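Local coordinates for protein RTX toxin (Vibrio vulnificus CMCP6, PDB 6A8J) that probably inactivates the host small GTPases Ras and Rap1 by cleaving them as a specific endopeptidase, as part of an RTX toxin, at residues 163-168 / 182-187; 290-295 / 328-333; 337-342 / 433-438; 388-393 / 419-424; 440-445 / 473-478. All coordinates share one frame; numbering follows the deposited sequence.

Interaction 1. Residues 163-168 / 182-187; sequences DFKQWL and LDESTK
Leu182 lays its forked end over one side of helix 161-172, where Phe164, Lys165 and Leu168 meet it. Its two methyl groups divide the work. CD2 comes to the edge of the Phe164 ring, near the ring plane, 4.0 Å from Phe164 CE2, while CD1 rests on the aliphatic part of Lys165, 3.7 Å from Lys165 CG. Leu168 reaches in from one turn further along, tip to tip with the leucine, its CD2 3.7 Å from Leu182 CG. A branched residue suits this place because one side chain can touch three neighbours on adjacent turns of a helix. Lysine is equally apt at the border: its chain leaves with CG anti to the backbone N (chi1 177°) and stays extended, giving methylenes to the leucine and carrying the amine outward. There Lys165 NZ lies 4.1 Å from Glu184 OE1, too far for a salt bridge, though the opposite charges probably attract each other weakly. Beyond Leu182 the chain turns, and within that turn Thr186 OG1 donates to Asp183 OD2 over 2.8 Å, approaching from above the carboxylate plane. Behind the contact, Phe164 also packs on Val189 and on Ala210 of helix 205-221, and Leu182 shares Val189, which extends the apolar layer inward. The arrangement is that of a helix laid against an antiparallel sheet: strand 180-183 is an outermost strand of three, joined to central strand 188-191 by the 184-187 turn of a beta hairpin.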
# COMPACT_ATOMS: atom_id res chain seq x y z
N ASP A 163 23.77 4.40 -18.61
CA ASP A 163 22.99 5.63 -18.53
C ASP A 163 22.35 5.81 -17.16
O ASP A 163 22.18 6.94 -16.68
CB ASP A 163 21.92 5.66 -19.62
CG ASP A 163 22.49 5.97 -20.99
OD1 ASP A 163 23.46 6.75 -21.06
OD2 ASP A 163 21.96 5.43 -21.99
N PHE A 164 21.99 4.70 -16.52
CA PHE A 164 21.40 4.76 -15.19
C PHE A 164 22.45 5.16 -14.16
O PHE A 164 22.17 5.95 -13.25
CB PHE A 164 20.78 3.41 -14.81
CG PHE A 164 20.08 3.41 -13.48
CD1 PHE A 164 18.77 3.83 -13.37
CD2 PHE A 164 20.75 3.00 -12.34
CE1 PHE A 164 18.13 3.83 -12.15
CE2 PHE A 164 20.11 3.00 -11.11
CZ PHE A 164 18.80 3.42 -11.01
N LYS A 165 23.65 4.61 -14.30
CA LYS A 165 24.75 4.90 -13.39
C LYS A 165 25.09 6.39 -13.37
O LYS A 165 25.39 6.95 -12.31
CB LYS A 165 25.99 4.09 -13.78
CG LYS A 165 27.22 4.37 -12.93
CD LYS A 165 28.42 3.58 -13.43
CE LYS A 165 29.66 3.88 -12.60
NZ LYS A 165 30.85 3.14 -13.10
N GLN A 166 25.04 7.02 -14.53
CA GLN A 166 25.34 8.44 -14.65
C GLN A 166 24.35 9.30 -13.87
O GLN A 166 24.74 10.16 -13.09
CB GLN A 166 25.34 8.87 -16.11
CG GLN A 166 25.44 10.38 -16.30
CD GLN A 166 25.11 10.81 -17.72
OE1 GLN A 166 25.40 10.10 -18.68
NE2 GLN A 166 24.51 11.99 -17.85
N TRP A 167 23.06 9.06 -14.09
CA TRP A 167 22.02 9.88 -13.49
C TRP A 167 21.75 9.52 -12.03
O TRP A 167 21.17 10.31 -11.28
CB TRP A 167 20.73 9.78 -14.30
CG TRP A 167 20.84 10.44 -15.64
CD1 TRP A 167 20.93 9.81 -16.85
CD2 TRP A 167 20.89 11.84 -15.91
NE1 TRP A 167 21.03 10.75 -17.85
CE2 TRP A 167 21.00 12.00 -17.30
CE3 TRP A 167 20.84 12.98 -15.10
CZ2 TRP A 167 21.07 13.25 -17.91
CZ3 TRP A 167 20.90 14.23 -15.70
CH2 TRP A 167 21.02 14.35 -17.09
N LEU A 168 22.16 8.32 -11.63
CA LEU A 168 22.06 7.92 -10.24
C LEU A 168 23.13 8.61 -9.41
O LEU A 168 22.84 9.17 -8.35
CB LEU A 168 22.18 6.40 -10.09
CG LEU A 168 22.15 5.87 -8.65
CD1 LEU A 168 20.80 6.12 -8.01
CD2 LEU A 168 22.51 4.39 -8.61
N LEU A 182 24.84 -0.07 -6.72
CA LEU A 182 25.07 -0.68 -8.02
C LEU A 182 26.00 -1.89 -7.93
O LEU A 182 26.68 -2.10 -6.93
CB LEU A 182 25.65 0.35 -8.99
CG LEU A 182 24.77 1.55 -9.32
CD1 LEU A 182 25.55 2.56 -10.15
CD2 LEU A 182 23.52 1.11 -10.05
N ASP A 183 26.01 -2.68 -9.01
CA ASP A 183 26.88 -3.85 -9.11
C ASP A 183 27.11 -4.19 -10.57
O ASP A 183 26.30 -4.88 -11.19
CB ASP A 183 26.27 -5.04 -8.36
CG ASP A 183 27.12 -6.29 -8.48
OD1 ASP A 183 28.36 -6.17 -8.58
OD2 ASP A 183 26.55 -7.40 -8.48
N GLU A 184 28.22 -3.71 -11.12
CA GLU A 184 28.50 -3.85 -12.55
C GLU A 184 28.74 -5.30 -12.96
O GLU A 184 28.57 -5.67 -14.12
CB GLU A 184 29.70 -2.98 -12.94
CG GLU A 184 29.90 -2.82 -14.43
CD GLU A 184 30.83 -1.66 -14.77
OE1 GLU A 184 31.13 -0.86 -13.87
OE2 GLU A 184 31.26 -1.57 -15.94
N SER A 185 29.14 -6.13 -11.99
CA SER A 185 29.38 -7.54 -12.25
C SER A 185 28.12 -8.24 -12.74
O SER A 185 28.16 -9.09 -13.63
CB SER A 185 29.91 -8.24 -10.99
OG SER A 185 30.12 -9.62 -11.22
N THR A 186 26.98 -7.86 -12.16
CA THR A 186 25.70 -8.41 -12.55
C THR A 186 24.88 -7.37 -13.31
O THR A 186 23.79 -7.66 -13.81
CB THR A 186 24.89 -8.90 -11.34
OG1 THR A 186 24.62 -7.80 -10.46
CG2 THR A 186 25.66 -9.97 -10.58
N LYS A 187 25.43 -6.16 -13.40
CA LYS A 187 24.76 -5.02 -14.03
C LYS A 187 23.39 -4.77 -13.42
O LYS A 187 22.45 -4.36 -14.12
CB LYS A 187 24.65 -5.22 -15.54
CG LYS A 187 25.98 -5.13 -16.27
CD LYS A 187 25.79 -5.19 -17.78
CE LYS A 187 27.11 -5.03 -18.51
NZ LYS A 187 26.94 -5.08 -19.99

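Interaction 2. Residues 290-295 / 328-333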
# COMPACT_ATOMS: atom_id res chain seq x y z
N GLY A 290 -15.96 37.80 7.83
CA GLY A 290 -14.54 37.78 8.15
C GLY A 290 -14.04 36.36 8.33
O GLY A 290 -14.84 35.42 8.43
N VAL A 291 -12.73 36.19 8.39
CA VAL A 291 -12.12 34.87 8.46
C VAL A 291 -12.28 34.21 9.84
O VAL A 291 -12.65 33.05 9.94
CB VAL A 291 -10.63 34.92 8.11
CG1 VAL A 291 -9.99 33.55 8.25
CG2 VAL A 291 -10.44 35.46 6.70
N ASP A 292 -11.99 34.98 10.89
CA ASP A 292 -11.87 34.43 12.24
C ASP A 292 -13.15 33.83 12.80
O ASP A 292 -13.12 32.75 13.39
CB ASP A 292 -11.35 35.52 13.19
CG ASP A 292 -9.93 35.94 12.87
OD1 ASP A 292 -9.02 35.57 13.65
OD2 ASP A 292 -9.72 36.64 11.86
N GLU A 293 -14.28 34.52 12.64
CA GLU A 293 -15.53 34.02 13.20
C GLU A 293 -16.15 32.95 12.31
O GLU A 293 -17.04 32.21 12.74
CB GLU A 293 -16.53 35.16 13.44
CG GLU A 293 -17.07 35.83 12.19
CD GLU A 293 -18.10 36.89 12.51
OE1 GLU A 293 -18.22 37.26 13.70
OE2 GLU A 293 -18.81 37.36 11.59
N GLN A 294 -15.69 32.85 11.06
CA GLN A 294 -16.10 31.75 10.20
C GLN A 294 -15.40 30.47 10.62
O GLN A 294 -15.99 29.39 10.59
CB GLN A 294 -15.79 32.05 8.73
CG GLN A 294 -16.81 32.95 8.05
CD GLN A 294 -16.60 33.04 6.55
OE1 GLN A 294 -16.10 32.11 5.92
NE2 GLN A 294 -16.96 34.18 5.97
N LEU A 295 -14.14 30.59 11.02
CA LEU A 295 -13.39 29.46 11.54
C LEU A 295 -13.97 29.00 12.87
O LEU A 295 -13.90 27.83 13.21
CB LEU A 295 -11.91 29.83 11.70
CG LEU A 295 -11.16 30.20 10.42
CD1 LEU A 295 -9.73 30.59 10.73
CD2 LEU A 295 -11.21 29.05 9.43
N LEU A 328 -5.55 30.54 12.13
CA LEU A 328 -5.83 29.16 12.50
C LEU A 328 -5.24 28.85 13.87
O LEU A 328 -5.83 28.12 14.67
CB LEU A 328 -5.27 28.20 11.46
CG LEU A 328 -5.89 28.27 10.06
CD1 LEU A 328 -5.11 27.40 9.08
CD2 LEU A 328 -7.35 27.85 10.10
N LYS A 329 -4.06 29.41 14.14
CA LYS A 329 -3.38 29.23 15.42
C LYS A 329 -4.23 29.79 16.56
O LYS A 329 -4.25 29.25 17.66
CB LYS A 329 -2.00 29.89 15.40
CG LYS A 329 -1.11 29.53 16.58
CD LYS A 329 0.24 30.24 16.48
CE LYS A 329 1.14 29.89 17.66
NZ LYS A 329 1.51 28.45 17.68
N LYS A 330 -4.91 30.90 16.28
CA LYS A 330 -5.80 31.52 17.25
C LYS A 330 -6.98 30.60 17.58
O LYS A 330 -7.45 30.57 18.72
CB LYS A 330 -6.32 32.86 16.73
CG LYS A 330 -5.28 33.98 16.71
CD LYS A 330 -5.85 35.24 16.09
CE LYS A 330 -6.23 36.27 17.15
NZ LYS A 330 -5.09 36.56 18.07
N GLN A 331 -7.44 29.86 16.58
CA GLN A 331 -8.60 28.99 16.75
C GLN A 331 -8.21 27.63 17.34
O GLN A 331 -9.07 26.81 17.65
CB GLN A 331 -9.32 28.80 15.41
CG GLN A 331 -10.83 28.86 15.52
CD GLN A 331 -11.32 30.23 15.95
OE1 GLN A 331 -10.72 31.25 15.62
NE2 GLN A 331 -12.42 30.25 16.70
N GLY A 332 -6.91 27.40 17.48
CA GLY A 332 -6.42 26.19 18.12
C GLY A 332 -5.82 25.17 17.18
O GLY A 332 -5.49 24.06 17.59
N VAL A 333 -5.67 25.53 15.91
CA VAL A 333 -5.08 24.63 14.92
C VAL A 333 -3.58 24.49 15.15
O VAL A 333 -2.85 25.48 15.18
CB VAL A 333 -5.34 25.12 13.48
CG1 VAL A 333 -4.66 24.19 12.48
CG2 VAL A 333 -6.83 25.20 13.21
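Apolar packing between Leu295 and Leu328 forms the buried part of this contact between the start of helix 291-298 and the end of helix 325-331. The two leucines meet at about a right angle, Leu295 CD1 standing 3.7 Å from Leu328 CD2, and Phe320 of helix 316-323 touches both. Gln331 adds its methylenes: CG lies 4.1 Å from Leu295 CB, so a flexible polar residue covers the leucine with carbon. Its chain bends at chi2 (65°), which swings the amide toward the backbone of Asp292.

Polar approaches are weaker. Gln331 OE1 is 3.6 Å from Asp292 O, but as modelled both are acceptors and no bond can form. Of the charged pair, Asp292 OD1 meets a methylene, Lys330 CD, at 4.0 Å, whereas Lys330 NZ stays 6.0 Å from that oxygen.

Backbone bonds run within each helix, not between them. Gly332 ends the second in a Schellman motif, with Val333 N donating to Leu328 O over 2.9 Å and a weak bond from Gly332 N to Lys329 O. Its positive phi of 107° suits a residue without a side chain, since a CB would press on the preceding carbonyl; the chain can then turn into strand 333-338.

Cohesion therefore rests chiefly on leucine, phenylalanine and methylene contacts, while the opposite charges at the surface probably contribute only a diffuse attraction.

Interaction 3. Residues 337-342 / 433-438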
# COMPACT_ATOMS: atom_id res chain seq x y z
N GLY A 337 -2.50 19.27 7.51
CA GLY A 337 -2.46 18.02 6.76
C GLY A 337 -2.41 18.21 5.26
O GLY A 337 -3.20 18.96 4.69
N LEU A 338 -1.48 17.52 4.61
CA LEU A 338 -1.34 17.59 3.17
C LEU A 338 -1.43 16.21 2.53
O LEU A 338 -0.72 15.29 2.91
CB LEU A 338 -0.00 18.24 2.79
CG LEU A 338 0.23 19.68 3.26
CD1 LEU A 338 1.59 20.17 2.80
CD2 LEU A 338 -0.87 20.60 2.78
N GLU A 339 -2.33 16.08 1.55
CA GLU A 339 -2.46 14.83 0.81
C GLU A 339 -1.44 14.80 -0.33
O GLU A 339 -1.32 13.81 -1.05
CB GLU A 339 -3.88 14.68 0.26
CG GLU A 339 -4.24 13.26 -0.17
CD GLU A 339 -5.51 13.20 -1.00
OE1 GLU A 339 -6.05 14.28 -1.34
OE2 GLU A 339 -5.97 12.08 -1.30
N HIS A 340 -0.71 15.90 -0.48
CA HIS A 340 0.24 16.05 -1.57
C HIS A 340 1.50 15.20 -1.37
O HIS A 340 2.25 14.95 -2.32
CB HIS A 340 0.63 17.52 -1.74
CG HIS A 340 -0.54 18.44 -1.89
ND1 HIS A 340 -1.36 18.78 -0.84
CD2 HIS A 340 -1.03 19.09 -2.97
CE1 HIS A 340 -2.31 19.60 -1.26
NE2 HIS A 340 -2.13 19.80 -2.56
N LEU A 341 1.73 14.76 -0.14
CA LEU A 341 2.95 14.01 0.18
C LEU A 341 2.64 12.63 0.75
O LEU A 341 1.65 12.44 1.45
CB LEU A 341 3.81 14.80 1.17
CG LEU A 341 4.14 16.24 0.78
CD1 LEU A 341 4.91 16.93 1.89
CD2 LEU A 341 4.91 16.29 -0.53
N ARG A 342 3.50 11.66 0.43
CA ARG A 342 3.36 10.31 0.95
C ARG A 342 4.03 10.16 2.31
O ARG A 342 5.21 10.47 2.46
CB ARG A 342 3.92 9.29 -0.05
CG ARG A 342 2.99 9.00 -1.21
CD ARG A 342 3.63 8.12 -2.27
NE ARG A 342 2.67 7.67 -3.27
CZ ARG A 342 2.26 8.41 -4.29
NH1 ARG A 342 2.72 9.64 -4.45
NH2 ARG A 342 1.37 7.92 -5.15
N ALA A 433 -6.68 19.89 7.18
CA ALA A 433 -6.20 18.97 6.16
C ALA A 433 -6.66 19.41 4.78
O ALA A 433 -7.77 19.91 4.62
CB ALA A 433 -6.67 17.55 6.46
N ILE A 434 -5.80 19.22 3.79
CA ILE A 434 -6.12 19.58 2.41
C ILE A 434 -6.13 18.34 1.52
O ILE A 434 -5.08 17.75 1.25
CB ILE A 434 -5.14 20.62 1.85
CG1 ILE A 434 -5.16 21.88 2.70
CG2 ILE A 434 -5.48 20.95 0.41
CD1 ILE A 434 -4.18 22.94 2.25
N TYR A 435 -7.32 17.95 1.09
CA TYR A 435 -7.48 16.79 0.22
C TYR A 435 -7.99 17.20 -1.15
O TYR A 435 -8.42 18.34 -1.34
CB TYR A 435 -8.45 15.78 0.84
CG TYR A 435 -7.90 14.97 1.99
CD1 TYR A 435 -7.26 13.76 1.76
CD2 TYR A 435 -8.03 15.40 3.30
CE1 TYR A 435 -6.76 13.00 2.80
CE2 TYR A 435 -7.52 14.65 4.35
CZ TYR A 435 -6.89 13.45 4.09
OH TYR A 435 -6.39 12.70 5.12
N GLY A 436 -7.93 16.28 -2.10
CA GLY A 436 -8.62 16.46 -3.36
C GLY A 436 -10.07 16.08 -3.13
O GLY A 436 -10.37 15.34 -2.19
N LYS A 437 -10.97 16.57 -3.97
CA LYS A 437 -12.39 16.28 -3.80
C LYS A 437 -12.74 14.83 -4.11
O LYS A 437 -13.90 14.43 -4.01
CB LYS A 437 -13.24 17.22 -4.67
CG LYS A 437 -13.15 18.68 -4.27
CD LYS A 437 -14.18 19.52 -5.01
CE LYS A 437 -15.60 19.07 -4.70
NZ LYS A 437 -16.60 19.87 -5.46
N ALA A 438 -11.73 14.05 -4.47
CA ALA A 438 -11.93 12.64 -4.79
C ALA A 438 -12.04 11.78 -3.53
O ALA A 438 -12.66 10.72 -3.55
CB ALA A 438 -10.79 12.13 -5.67
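Glu339 sends CG anti to its own backbone nitrogen (chi1 -163°) and continues extended, carrying its carboxylate across to strand 430-436 at Tyr435 and Gly436. OE1 accepts the backbone N-H of Gly436 at 2.8 Å, an N-H...O angle of 161°, with the donor nearly in line with the C-O bond. The carboxylate lies beside Tyr435, its plane turned 57° from the ring, and OE2 sits at the ring edge in plane, 3.7 Å from Tyr435 CD1. A glutamate suits the place because its length spans the gap where the strands diverge and its oxygen takes over from a backbone carbonyl.

Before that point the pairing is parallel: Ile434 N donates to Gly337 O at 2.8 Å, and Glu339 N to Ile434 O at 3.2 Å. Glycine leaves space for Ala433 opposite, whose backbone comes close. On the other face Leu338 and Ile434 lie side by side, Leu338 CD2 being 4.1 Å from Ile434 CD1, under Leu318 of helix 316-323. His340 sets its ring edge to Ile434, His340 CE1 lying 3.8 Å from Ile434 CG2, while its NE2 is hydrogen-bonded to Glu309 OE2.

Glu309, Glu339 and His340 thus gather just where strands 304-309 and 333-338 end, with His439 touching Glu339. A polar cluster at the carboxyl ends of parallel strands is where alpha/beta enzymes usually hold their active site, consistent with an endopeptidase centre here.

Interaction 4. Residues 388-393 / 419-424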
# COMPACT_ATOMS: atom_id res chain seq x y z
N VAL A 388 1.85 17.27 8.33
CA VAL A 388 1.80 15.82 8.17
C VAL A 388 1.42 15.43 6.75
O VAL A 388 0.59 16.07 6.11
CB VAL A 388 0.80 15.19 9.16
CG1 VAL A 388 1.35 15.27 10.58
CG2 VAL A 388 -0.56 15.86 9.07
N ALA A 389 2.05 14.37 6.25
CA ALA A 389 1.71 13.81 4.95
C ALA A 389 0.56 12.81 5.11
O ALA A 389 0.58 11.98 6.01
CB ALA A 389 2.92 13.14 4.33
N LEU A 390 -0.43 12.91 4.23
CA LEU A 390 -1.66 12.14 4.40
C LEU A 390 -1.95 11.17 3.26
O LEU A 390 -3.01 10.54 3.23
CB LEU A 390 -2.84 13.10 4.56
CG LEU A 390 -2.83 13.99 5.79
CD1 LEU A 390 -4.05 14.90 5.81
CD2 LEU A 390 -2.77 13.16 7.06
N ASP A 391 -1.01 11.03 2.33
CA ASP A 391 -1.22 10.14 1.18
C ASP A 391 -0.64 8.76 1.43
O ASP A 391 0.38 8.61 2.11
CB ASP A 391 -0.62 10.75 -0.09
CG ASP A 391 -0.98 9.96 -1.33
OD1 ASP A 391 -2.06 9.33 -1.34
OD2 ASP A 391 -0.19 9.98 -2.30
N ALA A 392 -1.29 7.74 0.87
CA ALA A 392 -0.83 6.37 1.00
C ALA A 392 0.20 6.03 -0.07
O ALA A 392 0.56 6.88 -0.88
CB ALA A 392 -2.01 5.41 0.92
N ASN A 393 0.66 4.79 -0.07
CA ASN A 393 1.69 4.36 -1.00
C ASN A 393 1.12 3.62 -2.20
O ASN A 393 1.69 2.63 -2.66
CB ASN A 393 2.72 3.48 -0.28
CG ASN A 393 3.21 4.10 1.01
OD1 ASN A 393 3.20 5.32 1.18
ND2 ASN A 393 3.64 3.25 1.94
N VAL A 419 -6.93 8.46 9.98
CA VAL A 419 -7.36 8.03 11.31
C VAL A 419 -6.21 8.06 12.30
O VAL A 419 -6.33 8.62 13.39
CB VAL A 419 -7.98 6.62 11.27
CG1 VAL A 419 -7.96 5.98 12.66
CG2 VAL A 419 -9.39 6.67 10.72
N GLU A 420 -5.08 7.48 11.92
CA GLU A 420 -3.93 7.36 12.81
C GLU A 420 -3.18 8.68 12.99
O GLU A 420 -2.20 8.74 13.73
CB GLU A 420 -2.97 6.29 12.30
CG GLU A 420 -3.55 4.89 12.28
CD GLU A 420 -2.57 3.85 11.75
OE1 GLU A 420 -1.48 4.25 11.28
OE2 GLU A 420 -2.89 2.65 11.80
N VAL A 421 -3.63 9.73 12.31
CA VAL A 421 -2.94 11.01 12.34
C VAL A 421 -3.82 12.16 12.83
O VAL A 421 -3.40 12.95 13.67
CB VAL A 421 -2.38 11.37 10.94
CG1 VAL A 421 -1.91 12.81 10.90
CG2 VAL A 421 -1.25 10.42 10.56
N LEU A 422 -5.05 12.23 12.33
CA LEU A 422 -5.90 13.40 12.57
C LEU A 422 -7.06 13.15 13.53
O LEU A 422 -7.65 14.11 14.04
CB LEU A 422 -6.45 13.92 11.25
CG LEU A 422 -5.43 14.35 10.20
CD1 LEU A 422 -6.12 14.76 8.91
CD2 LEU A 422 -4.56 15.48 10.73
N GLN A 423 -7.39 11.89 13.79
CA GLN A 423 -8.58 11.58 14.57
C GLN A 423 -8.41 11.86 16.07
O GLN A 423 -9.27 12.48 16.69
CB GLN A 423 -8.98 10.12 14.37
CG GLN A 423 -10.26 9.72 15.11
CD GLN A 423 -10.83 8.40 14.63
OE1 GLN A 423 -10.42 7.86 13.60
NE2 GLN A 423 -11.80 7.87 15.37
N ASN A 424 -7.30 11.41 16.65
CA ASN A 424 -7.10 11.56 18.09
C ASN A 424 -5.93 12.47 18.44
O ASN A 424 -4.89 12.01 18.90
CB ASN A 424 -6.90 10.19 18.74
CG ASN A 424 -8.14 9.32 18.64
OD1 ASN A 424 -8.24 8.46 17.76
ND2 ASN A 424 -9.09 9.53 19.54
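Leu390 N is probably hydrogen-bonded to Leu338 O, which holds Leu390 in the sheet while its side chain reaches out to helix 405-423. There Leu390 CD1 meets Leu422 CD1 at 3.7 Å, the two leucines end to end. The other branch, CD2, slants past Val421, 4.0 Å from Val421 CG1. That same valine methyl is shared with Val388, whose CG2 comes within 3.8 Å of it as the two valines point at each other.

Torsions explain the sharing: in Val421, CG1 stands anti to the backbone N (chi1 168°), and this puts a single methyl between Val388 and Leu390. Strand 386-391 and helix 405-423 form the first half of a beta-alpha-beta crossover that passes over strand 333-338 and re-enters the parallel sheet as strand 430-436. The axes of the local pieces, 388-391 and 419-423, approach to 9.6 Å, with 130° between their chain directions.

Beta-branched valine suits the strand, and on the helix Val421 offers a short, compact methyl where the two elements come near; the longer leucines bridge the remaining gap. Leu422 goes on to Val335, Phe431 and Ala433, three residues of the two inner strands.

Interaction 5. Residues 440-445 / 473-478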
# COMPACT_ATOMS: atom_id res chain seq x y z
N LEU A 440 -12.81 13.27 -0.33
CA LEU A 440 -13.76 13.86 0.59
C LEU A 440 -15.14 13.25 0.38
O LEU A 440 -16.04 13.40 1.21
CB LEU A 440 -13.81 15.38 0.42
CG LEU A 440 -12.53 16.13 0.75
CD1 LEU A 440 -12.74 17.63 0.64
CD2 LEU A 440 -12.03 15.76 2.14
N GLN A 441 -15.30 12.55 -0.74
CA GLN A 441 -16.53 11.84 -1.04
C GLN A 441 -16.38 10.36 -0.75
O GLN A 441 -15.27 9.85 -0.64
CB GLN A 441 -16.92 12.05 -2.51
CG GLN A 441 -15.92 11.44 -3.49
CD GLN A 441 -16.46 11.37 -4.91
OE1 GLN A 441 -17.53 11.89 -5.20
NE2 GLN A 441 -15.71 10.73 -5.79
N SER A 442 -17.51 9.67 -0.62
CA SER A 442 -17.50 8.23 -0.40
C SER A 442 -17.49 7.47 -1.72
O SER A 442 -17.99 7.98 -2.73
CB SER A 442 -18.70 7.81 0.45
OG SER A 442 -19.92 8.24 -0.14
N HIS A 443 -16.93 6.27 -1.72
CA HIS A 443 -16.84 5.47 -2.93
C HIS A 443 -17.98 4.45 -3.02
O HIS A 443 -18.02 3.48 -2.27
CB HIS A 443 -15.50 4.75 -3.00
CG HIS A 443 -15.25 4.05 -4.30
ND1 HIS A 443 -15.63 2.75 -4.53
CD2 HIS A 443 -14.66 4.47 -5.44
CE1 HIS A 443 -15.29 2.40 -5.76
NE2 HIS A 443 -14.70 3.43 -6.33
N LYS A 444 -18.91 4.69 -3.94
CA LYS A 444 -20.05 3.80 -4.12
C LYS A 444 -19.97 3.03 -5.42
O LYS A 444 -20.52 3.46 -6.44
CB LYS A 444 -21.35 4.58 -4.06
CG LYS A 444 -21.46 5.42 -2.81
CD LYS A 444 -22.84 5.97 -2.64
CE LYS A 444 -22.93 6.75 -1.34
NZ LYS A 444 -24.33 7.17 -1.10
N GLY A 445 -19.29 1.89 -5.39
CA GLY A 445 -19.13 1.08 -6.58
C GLY A 445 -19.77 -0.28 -6.45
O GLY A 445 -20.18 -0.68 -5.36
N GLU A 473 -19.40 22.02 1.05
CA GLU A 473 -19.70 21.20 -0.12
C GLU A 473 -20.63 20.05 0.24
O GLU A 473 -20.50 19.44 1.30
CB GLU A 473 -18.41 20.65 -0.73
CG GLU A 473 -17.57 21.69 -1.47
CD GLU A 473 -18.13 22.05 -2.83
OE1 GLU A 473 -17.55 22.92 -3.51
OE2 GLU A 473 -19.15 21.45 -3.24
N GLN A 474 -21.56 19.75 -0.65
CA GLN A 474 -22.51 18.66 -0.44
C GLN A 474 -21.90 17.32 -0.81
O GLN A 474 -20.99 17.24 -1.63
CB GLN A 474 -23.79 18.90 -1.24
CG GLN A 474 -24.60 20.09 -0.76
CD GLN A 474 -25.86 20.30 -1.57
OE1 GLN A 474 -25.84 20.25 -2.80
NE2 GLN A 474 -26.97 20.54 -0.89
N ASP A 475 -22.41 16.26 -0.19
CA ASP A 475 -21.89 14.91 -0.42
C ASP A 475 -22.34 14.38 -1.78
O ASP A 475 -23.53 14.36 -2.09
CB ASP A 475 -22.35 13.97 0.70
CG ASP A 475 -21.77 12.57 0.56
OD1 ASP A 475 -20.68 12.43 -0.02
OD2 ASP A 475 -22.41 11.62 1.05
N ASP A 476 -21.37 13.94 -2.58
CA ASP A 476 -21.65 13.33 -3.88
C ASP A 476 -22.29 11.94 -3.74
O ASP A 476 -21.59 10.96 -3.49
CB ASP A 476 -20.36 13.22 -4.70
CG ASP A 476 -20.11 14.42 -5.58
OD1 ASP A 476 -20.43 15.55 -5.15
OD2 ASP A 476 -19.62 14.24 -6.71
N VAL A 477 -23.60 11.85 -3.92
CA VAL A 477 -24.33 10.58 -3.84
C VAL A 477 -25.17 10.34 -5.10
O VAL A 477 -26.09 11.10 -5.40
CB VAL A 477 -25.22 10.50 -2.57
CG1 VAL A 477 -26.17 9.32 -2.63
CG2 VAL A 477 -24.35 10.39 -1.33
N SER A 478 -24.83 9.29 -5.84
CA SER A 478 -25.58 8.87 -7.02
C SER A 478 -26.97 8.35 -6.64
O SER A 478 -27.90 9.13 -6.42
CB SER A 478 -24.81 7.79 -7.78
OG SER A 478 -24.58 6.67 -6.95
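Gln441 runs alongside Asp476 of the C-terminal tail and sets its amide oxygen against it, the closer-knit part of this surface contact. Its CG sits between the backbone N and the carbonyl carbon (chi1 65°), and from there the extended chain passes along the flank of Asp476. OE1 comes 3.2 Å from Asp476 CB, a carbon, and 3.5 Å from Asp476 OD2. The latter are two acceptors and form no bond; the amide and carboxylate planes are turned 64° apart. On the inner side of this pair Asp475 faces Ser442, but Asp475 OD1 remains 4.2 Å from Ser442 N, beyond bonding distance. His455 of helix 453-457 touches both Asp475 and Ser442, closing that side with a residue of the body of the domain, and Ser442 is the buried member of the contact.

The outer side is looser. Lys444, with its chain extended, brings NZ beside the methyls of Val477, yet the valine is poorly ordered and both residues touch a crystal neighbour, so the closeness there is doubtful. Lys444 NZ stays 5.3 Å from Asp475 OD2. A long lysine and polar glutamine and aspartate suit a place at the surface, where the last residues of the chain run past strand 443-445, itself paired with strand 448-450 and touching Phe449 through Lys444.

Glu473 bonds the tail to Ala461 through the backbone, but between these two segments polar groups approach without bonding, so the contact rests on van der Waals touch and at most a weak lysine-aspartate attraction.

Interactions 3 and 4 form the heart of the fold: their centres are 10 Å apart, strands 333-338 and 386-391 are neighbours in one parallel sheet, and interaction 4 is nested within the chain loop that interaction 3 closes. Interaction 2 adjoins interaction 3 in sequence, since helix 325-331 feeds strand 333-338, but its centre is 20 Å off at the opposite end of that strand from the probable active site. Interaction 5 touches interaction 3 through Tyr435 and Leu440, centres 17 Å apart, where the chain leaves strand 430-436. Interaction 1 stands apart on a separate small antiparallel sheet, with nearest atoms about 18 Å from interaction 3.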